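PDB 1D02: type II restriction enzyme MunI from Mycoplasma, which recognises the double-stranded DNA sequence 5'-CAATTG-3' and, as a homodimer, cleaves each strand after the first C to leave 5'-phosphate ends. Local coordinates for residues Asp155-Pro160 with Trp180-Ser185; Lys47-Leu52 with Val80-Ala85; Gly8-Gln13 with Ala33-Thr38; Gly129-Tyr134 with Glu144-Trp149. The protein carries 1 engineered substitution. All blocks are in the same frame, centred on the assembly; numbering follows the deposited sequence.

Interaction 1: Asp155-Pro160 with Trp180-Ser185; sequences DITRDP and WRPNES
R181 reaches back to the backbone carbonyl of T157 and ties together the loops that leave strands 148-153 and 177-180, parallel neighbours in the sheet of this PDDEXK nuclease fold. The polar contact converges on one oxygen of the 3-10 turn 155-158. R181 NE donates to T157 O at 2.7 Å, approaching from above the carbonyl plane, and R181 NH2 adds a weak bond to the same atom. The R181 chain, extended from CG to NE, slides past T157 in the opposite direction.

The remaining contacts are van der Waals. T157 OG1 lies 3.5 Å from R181 CG and 3.4 Å from P182 CD while hydrogen-bonding to G154. R158 CG packs 3.8 Å from R181 CD, with the two guanidinium planes 88° apart. R158 NE and R181 NE, 5.5 Å apart, are not in contact; R158 NH2 forms a salt bridge with E107, and its NE bonds to E65 O of the second subunit.

The second loop is itself folded tightly: a type II turn runs from R181 to E184, and W180 NE1 donates to S185 O at 3.0 Å. P182 CG comes no nearer than 4.1 Å to D155 OD2, the side chains crossing at about a right angle.

Interaction 2: Lys47-Leu52 with Val80-Ala85; sequences KHLKNL and VSPAFA. Engineered in segment 80-85: A83 (natural residue Asp). With nucleotides of chain A.
V80 and L49 carry this contact, which joins the turn K47-K50 to the lead-in to strand 84-88, where P82 and the engineered A83, Asp in the natural sequence, fit the PD half of the PD...(D/E)XK nuclease signature. V80 N donates to L49 O at 2.9 Å in a fairly straight bond of 162°, and one water completes the backbone link by accepting from L49 N and donating to V80 O. V80 CG2 presses on L49 CB at 3.5 Å, tighter than usual for two carbons. Its place between the backbone N and the carbonyl carbon, with CG1 turned anti to that carbon (chi1 -61°), sets this branch against the turn K47-K50. L52 CD1 touches the same methyl more loosely, at 4.2 Å.

L49 uses its other end on P82: CD1 meets CG of the proline ring at 3.7 Å, the two side chains crossing at about a right angle. Both residues also rest on Y134 of helix 128-138. Beyond P82 the strand opens with a classic beta bulge, A83 and F84 both facing G97.

The same lead-in touches DNA. V80 CB lies 3.5 Å from OP1 of DC3 of chain A, and the next residue grips that phosphate: S81 N donates to OP1 of DC3 at 2.8 Å, with an N-H...O angle of 172°.

Interaction 3: Gly8-Gln13 with Ala33-Thr38; sequences GRLNWQ and AVFEGT
Where helix 12-21 starts beside the end of helix 27-34, the N-cap residue N11 bonds to both V34 and E36. Its backbone N donates to V34 O at 2.8 Å, and its side-chain ND2 to E36 O at 3.0 Å, the acceptor lying in the amide plane while the donor stands above the plane of the carbonyl. CG is anti to the backbone N (chi1 -166°), and the amide divides its work: ND2 faces the neighbouring segment while OD1 caps A14 N of its own helix. N11 is also the centre of an inverse gamma turn.

The receiving segment is a helix end followed by a type II beta turn from F35 to T38, which leads into strand 40-44. F35 O accepts from both T38 N and T38 OG1, reached from the same face of its plane, and T38 CG2, anti to its carbonyl carbon, packs 3.8 Å from R9 O.

Apolar contacts accompany these bonds. L10 CD2 meets the edge of the F35 ring, 3.9 Å from CE2, the two side chains lying side by side. V34 CG2 lies 4.3 Å above the W12 ring plane, toward the rim, on the face that L10 CB also covers. V190 and N194 of helix 186-197 touch both L10 and W12.

Interaction 4: Gly129-Tyr134 with Glu144-Trp149; sequences GLLKAY and EILPFW
P147 packs against Y134 and L131, one helical turn apart on helix 128-138, with no hydrogen bond across the contact. Y134 CB touches P147 CG at 3.6 Å, while L131 CD2 meets P147 CD at 3.8 Å, the leucine and proline side chains crossing at about a right angle. The same methyl also approaches the rim of F148, lying in the ring plane 4.0 Å from CE2. Y134 in turn sets CE2 3.9 Å from F148 CB, and P147 O lies in the plane of the tyrosine ring, at its edge. F148 CG sits between its backbone N and carbonyl carbon (chi1 61°).

These residues join the helix of a beta-alpha-beta crossover to the strand that follows it: helix 128-138 lies in the connection between the adjacent parallel strands 93-101 and 148-153.

A second shell fixes the rings and the backbone. F96 meets Y134 and F126 meets F148, each pair edge-to-face, while N176 bonds to L146 N through OD1 and to F148 O through ND2. L130 packs on W169 and A133 on F168 of the second subunit, whose D171 OD2 forms a salt bridge with K132 NZ.

Overall arrangement
Followed from the N terminus, the contacts come in the order 3, 2, 4, 1, each closing before the next opens, so none nest or cross. Interaction 3 brackets helix 12-21 and most of helix 27-34 ahead of the first strand. Interaction 2 closes the long excursion 53-79, which contains helix 60-63 and, in the second subunit, supplies residues that touch interaction 1. Interaction 4 joins helix 128-138 to the sheet, and interaction 1 connects the loops beyond its last two strands. Interactions 2 and 4 alone touch, through L49 CD1 on Y134 CE1 at 3.6 Å and F84 on W149, joining segments 47-52 and 80-85 to helix 128-138 and strand 148-153; interaction 1 lies opposite them across the chain's centre.

Interaction 1: Asp155-Pro160 with Trp180-Ser185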
# COMPACT_ATOMS: atom_id res chain seq x y z
N ASP D 155 14.25 -7.17 -12.46
CA ASP D 155 13.86 -8.57 -12.57
C ASP D 155 12.50 -8.90 -11.94
O ASP D 155 11.88 -9.92 -12.27
CB ASP D 155 14.98 -9.45 -11.98
CG ASP D 155 16.17 -9.55 -12.90
OD1 ASP D 155 17.28 -9.89 -12.44
OD2 ASP D 155 16.00 -9.30 -14.11
N ILE D 156 11.99 -8.03 -11.06
CA ILE D 156 10.67 -8.30 -10.48
C ILE D 156 9.63 -8.46 -11.58
O ILE D 156 8.69 -9.24 -11.45
CB ILE D 156 10.24 -7.16 -9.50
CG1 ILE D 156 8.88 -7.48 -8.87
CG2 ILE D 156 10.20 -5.82 -10.23
CD1 ILE D 156 8.46 -6.45 -7.77
N THR D 157 9.83 -7.76 -12.70
CA THR D 157 8.86 -7.81 -13.80
C THR D 157 8.77 -9.14 -14.51
O THR D 157 7.87 -9.34 -15.33
CB THR D 157 9.16 -6.75 -14.88
OG1 THR D 157 10.44 -7.02 -15.45
CG2 THR D 157 9.16 -5.36 -14.29
N ARG D 158 9.69 -10.06 -14.22
CA ARG D 158 9.65 -11.37 -14.86
C ARG D 158 9.61 -12.49 -13.83
O ARG D 158 9.69 -13.66 -14.17
CB ARG D 158 10.89 -11.53 -15.76
CG ARG D 158 10.93 -10.53 -16.95
CD ARG D 158 12.06 -10.84 -17.95
NE ARG D 158 11.89 -12.16 -18.54
CZ ARG D 158 12.63 -13.23 -18.21
NH1 ARG D 158 13.60 -13.12 -17.30
NH2 ARG D 158 12.38 -14.41 -18.78
N ASP D 159 9.47 -12.12 -12.57
CA ASP D 159 9.42 -13.09 -11.46
C ASP D 159 8.00 -13.68 -11.46
O ASP D 159 7.02 -12.95 -11.37
CB ASP D 159 9.73 -12.33 -10.17
CG ASP D 159 9.62 -13.18 -8.91
OD1 ASP D 159 8.59 -13.87 -8.74
OD2 ASP D 159 10.57 -13.12 -8.09
N PRO D 160 7.88 -15.01 -11.57
CA PRO D 160 6.58 -15.69 -11.61
C PRO D 160 5.65 -15.47 -10.43
O PRO D 160 4.42 -15.45 -10.59
CB PRO D 160 6.98 -17.15 -11.80
CG PRO D 160 8.24 -17.24 -11.07
CD PRO D 160 8.97 -15.99 -11.52
N TRP D 180 7.61 -2.89 -17.08
CA TRP D 180 8.53 -2.52 -18.15
C TRP D 180 9.72 -3.46 -17.98
O TRP D 180 10.60 -3.22 -17.16
CB TRP D 180 8.95 -1.06 -18.01
CG TRP D 180 9.57 -0.49 -19.27
CD1 TRP D 180 9.53 -1.04 -20.53
CD2 TRP D 180 10.33 0.72 -19.39
NE1 TRP D 180 10.22 -0.25 -21.42
CE2 TRP D 180 10.73 0.84 -20.74
CE3 TRP D 180 10.72 1.71 -18.48
CZ2 TRP D 180 11.49 1.90 -21.20
CZ3 TRP D 180 11.48 2.79 -18.95
CH2 TRP D 180 11.86 2.87 -20.29
N ARG D 181 9.72 -4.52 -18.79
CA ARG D 181 10.74 -5.56 -18.68
C ARG D 181 12.12 -5.22 -19.22
O ARG D 181 12.27 -4.34 -20.07
CB ARG D 181 10.20 -6.85 -19.31
CG ARG D 181 8.91 -7.33 -18.59
CD ARG D 181 8.32 -8.69 -19.03
NE ARG D 181 7.34 -9.07 -18.00
CZ ARG D 181 6.03 -8.83 -18.06
NH1 ARG D 181 5.49 -8.24 -19.13
NH2 ARG D 181 5.27 -9.09 -17.01
N PRO D 182 13.15 -5.90 -18.72
CA PRO D 182 14.54 -5.68 -19.15
C PRO D 182 14.56 -5.87 -20.67
O PRO D 182 13.89 -6.76 -21.22
CB PRO D 182 15.29 -6.82 -18.44
CG PRO D 182 14.53 -6.98 -17.17
CD PRO D 182 13.08 -6.91 -17.64
N ASN D 183 15.28 -5.02 -21.37
CA ASN D 183 15.37 -5.16 -22.82
C ASN D 183 14.16 -4.65 -23.58
O ASN D 183 14.21 -4.58 -24.81
CB ASN D 183 15.60 -6.61 -23.28
CG ASN D 183 16.73 -7.29 -22.52
OD1 ASN D 183 17.79 -6.71 -22.29
ND2 ASN D 183 16.50 -8.55 -22.14
N GLU D 184 13.07 -4.30 -22.90
CA GLU D 184 11.91 -3.79 -23.61
C GLU D 184 12.19 -2.35 -23.98
O GLU D 184 12.82 -1.62 -23.23
CB GLU D 184 10.67 -3.90 -22.74
CG GLU D 184 9.40 -3.59 -23.50
CD GLU D 184 9.26 -4.43 -24.76
OE1 GLU D 184 9.07 -5.66 -24.62
OE2 GLU D 184 9.35 -3.88 -25.88
N SER D 185 11.74 -1.93 -25.16
CA SER D 185 11.99 -0.55 -25.55
C SER D 185 10.93 0.38 -24.99
O SER D 185 9.94 -0.07 -24.42
CB SER D 185 12.05 -0.42 -27.07
OG SER D 185 10.79 -0.75 -27.63

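Interaction 2: Lys47-Leu52 with Val80-Ala85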
# COMPACT_ATOMS: atom_id res chain seq x y z
N LYS D 47 5.45 18.75 -7.83
CA LYS D 47 5.25 19.27 -6.48
C LYS D 47 3.79 19.48 -6.07
O LYS D 47 3.52 20.06 -5.02
CB LYS D 47 6.01 20.60 -6.34
CG LYS D 47 7.49 20.42 -6.64
CD LYS D 47 8.33 21.61 -6.19
CE LYS D 47 8.14 22.85 -7.03
NZ LYS D 47 9.15 23.89 -6.62
N HIS D 48 2.85 18.97 -6.87
CA HIS D 48 1.43 19.17 -6.58
C HIS D 48 0.92 18.63 -5.27
O HIS D 48 -0.09 19.11 -4.77
CB HIS D 48 0.56 18.56 -7.69
CG HIS D 48 0.99 18.96 -9.07
ND1 HIS D 48 2.15 18.49 -9.64
CD2 HIS D 48 0.44 19.80 -9.97
CE1 HIS D 48 2.30 19.04 -10.84
NE2 HIS D 48 1.27 19.84 -11.06
N LEU D 49 1.60 17.63 -4.73
CA LEU D 49 1.19 16.97 -3.50
C LEU D 49 2.15 17.23 -2.34
O LEU D 49 2.23 16.45 -1.39
CB LEU D 49 1.10 15.46 -3.78
CG LEU D 49 0.01 15.06 -4.80
CD1 LEU D 49 0.51 13.96 -5.72
CD2 LEU D 49 -1.25 14.59 -4.05
N LYS D 50 2.87 18.35 -2.42
CA LYS D 50 3.84 18.73 -1.40
C LYS D 50 3.21 19.10 -0.05
O LYS D 50 3.85 18.97 0.99
CB LYS D 50 4.64 19.95 -1.92
CG LYS D 50 5.78 20.48 -1.04
CD LYS D 50 6.11 21.94 -1.42
CE LYS D 50 7.50 22.14 -2.04
NZ LYS D 50 8.64 21.79 -1.13
N ASN D 51 1.95 19.56 -0.06
CA ASN D 51 1.31 20.03 1.17
C ASN D 51 0.06 19.23 1.49
O ASN D 51 -1.02 19.56 1.02
CB ASN D 51 0.97 21.53 0.98
CG ASN D 51 0.45 22.19 2.25
OD1 ASN D 51 0.35 21.57 3.29
ND2 ASN D 51 0.10 23.47 2.15
N LEU D 52 0.22 18.17 2.28
CA LEU D 52 -0.90 17.30 2.60
C LEU D 52 -1.25 17.01 4.06
O LEU D 52 -2.44 16.94 4.42
CB LEU D 52 -0.69 15.92 1.99
CG LEU D 52 -0.56 15.69 0.49
CD1 LEU D 52 -0.37 14.17 0.26
CD2 LEU D 52 -1.82 16.19 -0.21
N VAL D 80 3.93 14.30 -0.31
CA VAL D 80 4.61 13.26 -1.08
C VAL D 80 5.22 13.83 -2.36
O VAL D 80 4.90 14.95 -2.80
CB VAL D 80 3.64 12.09 -1.44
CG1 VAL D 80 3.09 11.42 -0.15
CG2 VAL D 80 2.50 12.62 -2.31
N SER D 81 6.12 13.06 -2.95
CA SER D 81 6.82 13.47 -4.15
C SER D 81 6.79 12.30 -5.12
O SER D 81 7.64 11.39 -5.05
CB SER D 81 8.26 13.86 -3.75
OG SER D 81 9.06 14.11 -4.89
N PRO D 82 5.79 12.27 -6.01
CA PRO D 82 5.68 11.19 -7.00
C PRO D 82 6.92 11.14 -7.88
O PRO D 82 7.58 12.16 -8.08
CB PRO D 82 4.45 11.58 -7.81
CG PRO D 82 3.60 12.30 -6.84
CD PRO D 82 4.63 13.19 -6.12
N ALA D 83 7.23 9.96 -8.41
CA ALA D 83 8.37 9.79 -9.31
C ALA D 83 8.17 10.63 -10.57
O ALA D 83 9.13 11.18 -11.13
CB ALA D 83 8.52 8.33 -9.69
N PHE D 84 6.93 10.73 -11.03
CA PHE D 84 6.64 11.51 -12.24
C PHE D 84 5.16 11.86 -12.33
O PHE D 84 4.36 11.42 -11.51
CB PHE D 84 7.08 10.72 -13.50
CG PHE D 84 6.24 9.49 -13.81
CD1 PHE D 84 5.15 9.56 -14.69
CD2 PHE D 84 6.55 8.25 -13.25
CE1 PHE D 84 4.40 8.43 -14.99
CE2 PHE D 84 5.79 7.11 -13.54
CZ PHE D 84 4.72 7.21 -14.41
N ALA D 85 4.81 12.72 -13.27
CA ALA D 85 3.41 13.03 -13.53
C ALA D 85 3.33 13.35 -15.00
O ALA D 85 4.30 13.84 -15.59
CB ALA D 85 2.91 14.25 -12.73
P DC A 3 7.82 10.63 -0.59
OP1 DC A 3 6.83 10.65 -1.69
OP2 DC A 3 7.45 10.04 0.71
O5' DC A 3 9.10 9.87 -1.15
C5' DC A 3 9.71 10.32 -2.35
C4' DC A 3 10.74 9.33 -2.83
O4' DC A 3 11.88 9.35 -1.93
C3' DC A 3 10.30 7.87 -2.95
O3' DC A 3 10.96 7.37 -4.12
C2' DC A 3 10.87 7.25 -1.68
C1' DC A 3 12.16 8.03 -1.47
N1 DC A 3 12.60 8.13 -0.06
C2 DC A 3 13.92 7.75 0.28
O2 DC A 3 14.68 7.38 -0.62
N3 DC A 3 14.31 7.81 1.57
C4 DC A 3 13.47 8.22 2.51
N4 DC A 3 13.91 8.21 3.80
C5 DC A 3 12.13 8.63 2.21
C6 DC A 3 11.74 8.57 0.91
P DC A 2 8.27 16.03 3.53
OP1 DC A 2 7.03 16.51 2.84
OP2 DC A 2 8.21 15.47 4.91
O5' DC A 2 8.93 14.95 2.58
C5' DC A 2 9.01 15.22 1.19
C4' DC A 2 9.50 14.01 0.44
O4' DC A 2 10.91 13.81 0.73
C3' DC A 2 8.79 12.69 0.77
O3' DC A 2 8.34 12.15 -0.48
C2' DC A 2 9.86 11.87 1.49
C1' DC A 2 11.17 12.44 0.95
N1 DC A 2 12.32 12.36 1.87
C2 DC A 2 13.51 11.79 1.42
O2 DC A 2 13.57 11.34 0.25
N3 DC A 2 14.57 11.73 2.26
C4 DC A 2 14.48 12.23 3.49
N4 DC A 2 15.57 12.19 4.28
C5 DC A 2 13.27 12.82 3.98
C6 DC A 2 12.23 12.86 3.14
O HOH W 1 4.22 16.46 -4.94

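Interaction 3: Gly8-Gln13 with Ala33-Thr38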
# COMPACT_ATOMS: atom_id res chain seq x y z
N GLY D 8 -4.82 14.27 -30.06
CA GLY D 8 -3.96 13.78 -28.99
C GLY D 8 -2.82 12.89 -29.48
O GLY D 8 -2.20 12.20 -28.68
N ARG D 9 -2.53 12.90 -30.79
CA ARG D 9 -1.48 12.03 -31.31
C ARG D 9 -0.09 12.32 -30.73
O ARG D 9 0.37 13.45 -30.71
CB ARG D 9 -1.42 12.11 -32.84
CG ARG D 9 -0.46 11.07 -33.43
CD ARG D 9 -0.55 10.95 -34.92
NE ARG D 9 -1.91 10.71 -35.38
CZ ARG D 9 -2.25 10.72 -36.67
NH1 ARG D 9 -1.32 10.93 -37.59
NH2 ARG D 9 -3.52 10.56 -37.04
N LEU D 10 0.58 11.26 -30.28
CA LEU D 10 1.89 11.41 -29.68
C LEU D 10 2.98 11.49 -30.76
O LEU D 10 2.73 11.16 -31.93
CB LEU D 10 2.12 10.22 -28.72
CG LEU D 10 1.13 10.14 -27.56
CD1 LEU D 10 1.56 9.03 -26.57
CD2 LEU D 10 1.13 11.46 -26.82
N ASN D 11 4.18 11.94 -30.38
CA ASN D 11 5.27 12.10 -31.34
C ASN D 11 6.11 10.85 -31.42
O ASN D 11 7.23 10.80 -30.90
CB ASN D 11 6.13 13.28 -30.91
CG ASN D 11 7.08 13.75 -32.01
OD1 ASN D 11 7.40 13.00 -32.94
ND2 ASN D 11 7.57 14.97 -31.87
N TRP D 12 5.57 9.85 -32.10
CA TRP D 12 6.23 8.57 -32.23
C TRP D 12 7.55 8.68 -32.99
O TRP D 12 8.46 7.90 -32.73
CB TRP D 12 5.28 7.58 -32.90
CG TRP D 12 4.04 7.33 -32.06
CD1 TRP D 12 2.79 7.89 -32.23
CD2 TRP D 12 3.95 6.49 -30.89
NE1 TRP D 12 1.94 7.45 -31.24
CE2 TRP D 12 2.61 6.59 -30.41
CE3 TRP D 12 4.85 5.66 -30.21
CZ2 TRP D 12 2.16 5.89 -29.28
CZ3 TRP D 12 4.41 4.97 -29.07
CH2 TRP D 12 3.08 5.08 -28.62
N GLN D 13 7.66 9.64 -33.91
CA GLN D 13 8.90 9.80 -34.66
C GLN D 13 10.04 10.25 -33.75
O GLN D 13 11.18 9.80 -33.92
CB GLN D 13 8.73 10.79 -35.82
CG GLN D 13 7.71 10.34 -36.87
CD GLN D 13 6.36 11.03 -36.70
OE1 GLN D 13 5.91 11.26 -35.57
NE2 GLN D 13 5.71 11.37 -37.83
N ALA D 33 10.62 12.57 -25.11
CA ALA D 33 10.71 12.53 -26.57
C ALA D 33 9.34 12.40 -27.21
O ALA D 33 9.00 13.15 -28.14
CB ALA D 33 11.60 11.35 -27.02
N VAL D 34 8.55 11.46 -26.72
CA VAL D 34 7.24 11.21 -27.31
C VAL D 34 6.24 12.35 -27.10
O VAL D 34 5.20 12.45 -27.81
CB VAL D 34 6.70 9.82 -26.82
CG1 VAL D 34 5.81 9.93 -25.56
CG2 VAL D 34 5.96 9.17 -27.96
N PHE D 35 6.53 13.23 -26.16
CA PHE D 35 5.65 14.37 -25.93
C PHE D 35 6.09 15.63 -26.68
O PHE D 35 5.41 16.66 -26.60
CB PHE D 35 5.55 14.69 -24.43
CG PHE D 35 4.77 13.68 -23.62
CD1 PHE D 35 4.83 13.70 -22.22
CD2 PHE D 35 3.94 12.74 -24.24
CE1 PHE D 35 4.08 12.81 -21.46
CE2 PHE D 35 3.18 11.85 -23.49
CZ PHE D 35 3.26 11.88 -22.08
N GLU D 36 7.21 15.57 -27.40
CA GLU D 36 7.70 16.76 -28.11
C GLU D 36 6.67 17.36 -29.05
O GLU D 36 6.14 16.68 -29.91
CB GLU D 36 8.97 16.46 -28.92
CG GLU D 36 10.19 16.24 -28.04
CD GLU D 36 11.43 15.85 -28.84
OE1 GLU D 36 12.36 15.27 -28.24
OE2 GLU D 36 11.49 16.14 -30.07
N GLY D 37 6.40 18.65 -28.86
CA GLY D 37 5.44 19.31 -29.73
C GLY D 37 3.99 19.00 -29.46
O GLY D 37 3.11 19.48 -30.19
N THR D 38 3.71 18.22 -28.41
CA THR D 38 2.32 17.90 -28.09
C THR D 38 1.84 18.72 -26.90
O THR D 38 2.59 19.52 -26.32
CB THR D 38 2.13 16.40 -27.72
OG1 THR D 38 2.64 16.19 -26.39
CG2 THR D 38 2.91 15.48 -28.70

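Interaction 4: Gly129-Tyr134 with Glu144-Trp149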
# COMPACT_ATOMS: atom_id res chain seq x y z
N GLY D 129 -7.30 8.03 1.63
CA GLY D 129 -6.83 9.39 1.74
C GLY D 129 -6.04 9.87 0.53
O GLY D 129 -6.30 10.98 0.05
N LEU D 130 -5.09 9.08 0.05
CA LEU D 130 -4.32 9.51 -1.11
C LEU D 130 -5.14 9.42 -2.38
O LEU D 130 -4.94 10.23 -3.29
CB LEU D 130 -3.01 8.71 -1.24
CG LEU D 130 -2.00 9.11 -0.12
CD1 LEU D 130 -0.74 8.25 -0.23
CD2 LEU D 130 -1.60 10.58 -0.26
N LEU D 131 -6.06 8.46 -2.46
CA LEU D 131 -6.91 8.36 -3.64
C LEU D 131 -7.71 9.66 -3.78
O LEU D 131 -7.81 10.23 -4.88
CB LEU D 131 -7.88 7.18 -3.53
CG LEU D 131 -7.29 5.79 -3.81
CD1 LEU D 131 -8.30 4.70 -3.44
CD2 LEU D 131 -6.93 5.70 -5.32
N LYS D 132 -8.29 10.13 -2.68
CA LYS D 132 -9.07 11.38 -2.72
C LYS D 132 -8.20 12.57 -3.10
O LYS D 132 -8.59 13.41 -3.92
CB LYS D 132 -9.75 11.66 -1.37
CG LYS D 132 -11.00 10.83 -1.14
CD LYS D 132 -11.60 11.11 0.25
CE LYS D 132 -12.84 10.25 0.48
NZ LYS D 132 -13.48 10.62 1.79
N ALA D 133 -7.00 12.65 -2.52
CA ALA D 133 -6.11 13.76 -2.85
C ALA D 133 -5.71 13.75 -4.34
O ALA D 133 -5.71 14.79 -5.02
CB ALA D 133 -4.86 13.70 -1.97
N TYR D 134 -5.37 12.56 -4.84
CA TYR D 134 -4.96 12.42 -6.24
C TYR D 134 -6.10 12.77 -7.20
O TYR D 134 -5.89 13.48 -8.19
CB TYR D 134 -4.50 10.98 -6.52
CG TYR D 134 -3.03 10.71 -6.21
CD1 TYR D 134 -2.45 11.16 -5.02
CD2 TYR D 134 -2.23 10.02 -7.11
CE1 TYR D 134 -1.09 10.91 -4.75
CE2 TYR D 134 -0.89 9.76 -6.85
CZ TYR D 134 -0.32 10.22 -5.67
OH TYR D 134 1.02 10.02 -5.46
N GLU D 144 -13.76 3.81 -13.11
CA GLU D 144 -13.16 2.59 -13.63
C GLU D 144 -11.64 2.60 -13.72
O GLU D 144 -11.03 1.58 -14.07
CB GLU D 144 -13.76 2.22 -14.99
CG GLU D 144 -13.33 3.08 -16.15
CD GLU D 144 -14.15 4.35 -16.33
OE1 GLU D 144 -13.99 4.97 -17.40
OE2 GLU D 144 -14.94 4.73 -15.44
N ILE D 145 -11.03 3.73 -13.39
CA ILE D 145 -9.58 3.82 -13.43
C ILE D 145 -9.12 4.50 -12.14
O ILE D 145 -9.86 5.29 -11.57
CB ILE D 145 -9.12 4.67 -14.65
CG1 ILE D 145 -7.68 4.35 -14.98
CG2 ILE D 145 -9.29 6.17 -14.39
CD1 ILE D 145 -7.55 3.03 -15.71
N LEU D 146 -7.92 4.14 -11.66
CA LEU D 146 -7.36 4.79 -10.48
C LEU D 146 -6.57 5.99 -11.00
O LEU D 146 -6.11 5.99 -12.14
CB LEU D 146 -6.46 3.82 -9.71
CG LEU D 146 -7.22 2.55 -9.28
CD1 LEU D 146 -6.31 1.68 -8.40
CD2 LEU D 146 -8.49 2.93 -8.51
N PRO D 147 -6.35 7.01 -10.16
CA PRO D 147 -5.63 8.23 -10.54
C PRO D 147 -4.11 8.17 -10.59
O PRO D 147 -3.47 9.21 -10.71
CB PRO D 147 -6.12 9.24 -9.51
CG PRO D 147 -6.26 8.37 -8.26
CD PRO D 147 -6.91 7.12 -8.80
N PHE D 148 -3.55 6.98 -10.47
CA PHE D 148 -2.09 6.84 -10.49
C PHE D 148 -1.68 5.71 -11.40
O PHE D 148 -2.50 4.88 -11.81
CB PHE D 148 -1.57 6.57 -9.07
CG PHE D 148 -2.12 5.30 -8.46
CD1 PHE D 148 -1.48 4.08 -8.69
CD2 PHE D 148 -3.26 5.32 -7.66
CE1 PHE D 148 -1.97 2.89 -8.13
CE2 PHE D 148 -3.76 4.15 -7.10
CZ PHE D 148 -3.12 2.93 -7.32
N TRP D 149 -0.39 5.68 -11.73
CA TRP D 149 0.15 4.64 -12.59
C TRP D 149 1.50 4.23 -12.02
O TRP D 149 2.40 5.06 -11.90
CB TRP D 149 0.32 5.20 -14.01
CG TRP D 149 0.84 4.21 -15.01
CD1 TRP D 149 0.64 2.86 -15.03
CD2 TRP D 149 1.58 4.52 -16.20
NE1 TRP D 149 1.20 2.31 -16.16
CE2 TRP D 149 1.78 3.31 -16.89
CE3 TRP D 149 2.08 5.71 -16.75
CZ2 TRP D 149 2.47 3.24 -18.12
CZ3 TRP D 149 2.77 5.65 -17.97
CH2 TRP D 149 2.95 4.42 -18.63